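Local coordinates for protein geranyltranstransferase (Thermotoga maritima, PDB 2FTZ) that probably catalyses the chain-lengthening condensation of geranyl diphosphate with isopentenyl diphosphate that yields farnesyl diphosphate, at residues A[34-39]-A[105-110]. Residues are numbered along the deposited sequence; the frame is centred on the assembly and turned at random.
With EDO (1,2-ethanediol), chain F; EDO (1,2-ethanediol), chain G.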
ATOM      1  N   THR A  34       7.938  10.435 -10.732  1.00 21.00           N
ATOM      2  CA  THR A  34       7.240   9.328 -10.096  1.00 18.21           C
ATOM      3  C   THR A  34       5.936   8.997 -10.837  1.00 21.27           C
ATOM      4  O   THR A  34       5.600   7.822 -11.010  1.00 21.10           O
ATOM      5  CB  THR A  34       7.024   9.599  -8.576  1.00 20.56           C
ATOM      6  OG1 THR A  34       8.302   9.778  -7.955  1.00 23.99           O
ATOM      7  CG2 THR A  34       6.278   8.426  -7.893  1.00 21.38           C
ATOM      8  N   GLU A  35       5.191  10.029 -11.238  1.00 20.68           N
ATOM      9  CA  GLU A  35       3.958   9.852 -12.032  1.00 21.29           C
ATOM     10  C   GLU A  35       4.243   9.218 -13.392  1.00 18.97           C
ATOM     11  O   GLU A  35       3.535   8.276 -13.836  1.00 21.15           O
ATOM     12  CB  GLU A  35       3.248  11.169 -12.159  1.00 21.91           C
ATOM     13  CG  GLU A  35       2.686  11.796 -10.868  1.00 21.93           C
ATOM     14  CD  GLU A  35       2.044  13.127 -11.144  1.00 24.83           C
ATOM     15  OE1 GLU A  35       2.788  14.058 -11.544  1.00 21.15           O
ATOM     16  OE2 GLU A  35       0.788  13.244 -11.016  1.00 24.67           O
ATOM     17  N   GLU A  36       5.267   9.741 -14.053  1.00 21.56           N
ATOM     18  CA  GLU A  36       5.710   9.217 -15.344  1.00 24.07           C
ATOM     19  C   GLU A  36       6.102   7.737 -15.216  1.00 23.88           C
ATOM     20  O   GLU A  36       5.811   6.925 -16.102  1.00 21.87           O
ATOM     21  CB  GLU A  36       6.875  10.039 -15.894  1.00 26.35           C
ATOM     22  CG  GLU A  36       7.288   9.595 -17.319  1.00 34.60           C
ATOM     23  CD  GLU A  36       8.543  10.281 -17.818  1.00 34.27           C
ATOM     24  OE1 GLU A  36       8.750  11.486 -17.499  1.00 37.88           O
ATOM     25  OE2 GLU A  36       9.320   9.603 -18.548  1.00 39.58           O
ATOM     26  N   ALA A  37       6.797   7.402 -14.145  1.00 22.49           N
ATOM     27  CA  ALA A  37       7.219   6.026 -13.907  1.00 23.22           C
ATOM     28  C   ALA A  37       6.054   5.050 -13.697  1.00 23.50           C
ATOM     29  O   ALA A  37       6.086   3.910 -14.175  1.00 21.49           O
ATOM     30  CB  ALA A  37       8.202   5.963 -12.656  1.00 21.03           C
ATOM     31  N   MET A  38       5.053   5.447 -12.900  1.00 21.04           N
ATOM     32  CA  MET A  38       3.835   4.675 -12.761  1.00 22.83           C
ATOM     33  C   MET A  38       3.144   4.429 -14.071  1.00 22.92           C
ATOM     34  O   MET A  38       2.791   3.277 -14.387  1.00 21.72           O
ATOM     35  CB  MET A  38       2.859   5.340 -11.770  1.00 22.79           C
ATOM     36  CG  MET A  38       3.386   5.406 -10.366  1.00 24.62           C
ATOM     37  SD  MET A  38       2.084   6.014  -9.237  1.00 28.09           S
ATOM     38  CE  MET A  38       2.094   7.713  -9.661  1.00 32.02           C
ATOM     39  N   LEU A  39       3.011   5.478 -14.898  1.00 20.30           N
ATOM     40  CA  LEU A  39       2.399   5.319 -16.191  1.00 21.36           C
ATOM     41  C   LEU A  39       3.240   4.392 -17.106  1.00 21.85           C
ATOM     42  O   LEU A  39       2.710   3.544 -17.803  1.00 24.65           O
ATOM     43  CB  LEU A  39       2.246   6.723 -16.820  1.00 18.91           C
ATOM     44  CG  LEU A  39       1.607   6.790 -18.215  1.00 21.62           C
ATOM     45  CD1 LEU A  39       0.191   6.102 -18.295  1.00 22.36           C
ATOM     46  CD2 LEU A  39       1.509   8.254 -18.680  1.00 24.92           C
ATOM     47  N   ARG A 105      15.662   0.955 -13.642  1.00 35.47           N
ATOM     48  CA  ARG A 105      16.717   1.194 -14.636  1.00 38.40           C
ATOM     49  C   ARG A 105      16.399   2.452 -15.468  1.00 38.68           C
ATOM     50  O   ARG A 105      17.300   3.141 -15.940  1.00 40.56           O
ATOM     51  CB  ARG A 105      16.899  -0.033 -15.552  1.00 39.15           C
ATOM     52  CG  ARG A 105      17.478  -1.274 -14.844  1.00 47.04           C
ATOM     53  CD  ARG A 105      18.943  -1.135 -14.527  1.00 57.68           C
ATOM     54  NE  ARG A 105      19.748  -1.089 -15.741  1.00 64.51           N
ATOM     55  CZ  ARG A 105      21.037  -0.759 -15.777  1.00 72.37           C
ATOM     56  NH1 ARG A 105      21.687  -0.440 -14.660  1.00 73.99           N
ATOM     57  NH2 ARG A 105      21.684  -0.743 -16.943  1.00 74.60           N
ATOM     58  N   THR A 106      15.110   2.763 -15.603  1.00 37.01           N
ATOM     59  CA  THR A 106      14.659   3.875 -16.417  1.00 35.53           C
ATOM     60  C   THR A 106      14.664   5.156 -15.595  1.00 36.49           C
ATOM     61  O   THR A 106      15.149   6.186 -16.065  1.00 32.50           O
ATOM     62  CB  THR A 106      13.264   3.588 -17.008  1.00 37.06           C
ATOM     63  OG1 THR A 106      13.272   2.302 -17.674  1.00 35.72           O
ATOM     64  CG2 THR A 106      12.856   4.671 -17.995  1.00 38.49           C
ATOM     65  N   TYR A 107      14.179   5.073 -14.346  1.00 33.78           N
ATOM     66  CA  TYR A 107      13.936   6.245 -13.521  1.00 34.68           C
ATOM     67  C   TYR A 107      14.764   6.373 -12.259  1.00 36.07           C
ATOM     68  O   TYR A 107      14.756   7.437 -11.651  1.00 37.95           O
ATOM     69  CB  TYR A 107      12.464   6.265 -13.115  1.00 32.82           C
ATOM     70  CG  TYR A 107      11.590   6.506 -14.298  1.00 33.80           C
ATOM     71  CD1 TYR A 107      11.375   7.814 -14.789  1.00 40.71           C
ATOM     72  CD2 TYR A 107      11.017   5.440 -14.977  1.00 33.75           C
ATOM     73  CE1 TYR A 107      10.601   8.027 -15.886  1.00 41.42           C
ATOM     74  CE2 TYR A 107      10.229   5.646 -16.070  1.00 32.06           C
ATOM     75  CZ  TYR A 107      10.035   6.933 -16.533  1.00 41.57           C
ATOM     76  OH  TYR A 107       9.265   7.088 -17.645  1.00 38.73           O
ATOM     77  N   GLY A 108      15.451   5.309 -11.835  1.00 32.52           N
ATOM     78  CA  GLY A 108      16.191   5.356 -10.566  1.00 29.75           C
ATOM     79  C   GLY A 108      15.458   4.505  -9.563  1.00 28.03           C
ATOM     80  O   GLY A 108      14.246   4.328  -9.647  1.00 26.42           O
ATOM     81  N   GLU A 109      16.197   3.961  -8.607  1.00 28.60           N
ATOM     82  CA  GLU A 109      15.634   3.107  -7.591  1.00 30.76           C
ATOM     83  C   GLU A 109      14.716   3.844  -6.638  1.00 25.99           C
ATOM     84  O   GLU A 109      13.737   3.279  -6.174  1.00 25.49           O
ATOM     85  CB  GLU A 109      16.786   2.516  -6.783  1.00 34.40           C
ATOM     86  CG  GLU A 109      16.408   1.436  -5.846  1.00 41.20           C
ATOM     87  CD  GLU A 109      17.647   0.626  -5.366  1.00 40.68           C
ATOM     88  OE1 GLU A 109      18.770   0.793  -5.938  1.00 47.87           O
ATOM     89  OE2 GLU A 109      17.462  -0.155  -4.423  1.00 49.45           O
ATOM     90  N   ASP A 110      15.047   5.102  -6.343  1.00 25.64           N
ATOM     91  CA  ASP A 110      14.200   5.958  -5.499  1.00 26.46           C
ATOM     92  C   ASP A 110      12.820   6.164  -6.144  1.00 26.35           C
ATOM     93  O   ASP A 110      11.766   5.968  -5.514  1.00 26.55           O
ATOM     94  CB  ASP A 110      14.896   7.321  -5.198  1.00 30.48           C
ATOM     95  CG  ASP A 110      15.488   8.060  -6.456  1.00 35.45           C
ATOM     96  OD1 ASP A 110      15.541   7.554  -7.621  1.00 30.63           O
ATOM     97  OD2 ASP A 110      15.957   9.208  -6.238  1.00 35.98           O
TER
HETATM   98  C1  EDO F 277      19.699   5.249  -7.867  1.00 53.49           C
HETATM   99  O1  EDO F 277      19.064   4.409  -8.844  1.00 44.97           O
HETATM  100  C2  EDO F 277      18.712   6.309  -7.389  1.00 56.96           C
HETATM  101  O2  EDO F 277      18.476   6.131  -5.986  1.00 63.86           O
HETATM  102  C1  EDO G 278      15.277  11.561  -8.351  1.00 48.25           C
HETATM  103  O1  EDO G 278      16.590  11.041  -8.120  1.00 40.63           O
HETATM  104  C2  EDO G 278      15.188  12.060  -9.784  1.00 49.10           C
HETATM  105  O2  EDO G 278      16.152  11.329 -10.551  1.00 58.69           O
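The ring of Tyr-107 lies against two successive residues of helix 33-43, packing on Ala-37 and hydrogen-bonding to Glu-36. The apolar part is a CH-pi contact: Ala-37 CB sits over one ring face, 3.9 Å from the ring centroid and 19° off the normal, shifted toward the CG-CD2 rim, with CD2 its nearest ring atom.

The polar part is a single hydrogen bond, donated by Tyr-107 OH to Glu-36 OE2 at 2.7 Å. Glu-36 CG is anti to the backbone N (chi1 -175°) and the chain runs on extended, which carries the carboxylate to the ring edge, its plane nearly perpendicular to the ring. The hydroxyl meets OE2 on the anti side, 33° out of the carboxylate plane. A phenylalanine in place of Tyr-107 would probably leave Glu-36 OE2 without this donor and its carboxylate freer to turn.

Beyond the tyrosine the backbone turns at Gly-108, which, with positive phi, is the first residue after helix 103-107 to leave helical angles and is the N-cap residue of helix 109-127. An ethanediol, probably from the crystallisation liquor, accepts from Glu-109 N (2.9 Å to its O1), and Asp-110 OD2 forms a salt bridge with Arg-158 of the second subunit.

The contact joins helix 33-43 to the end of helix 103-107, and Ala-37 in addition packs on Ile-111 of helix 109-127, beside the dimer interface of the all-helical polyprenyl synthetase fold.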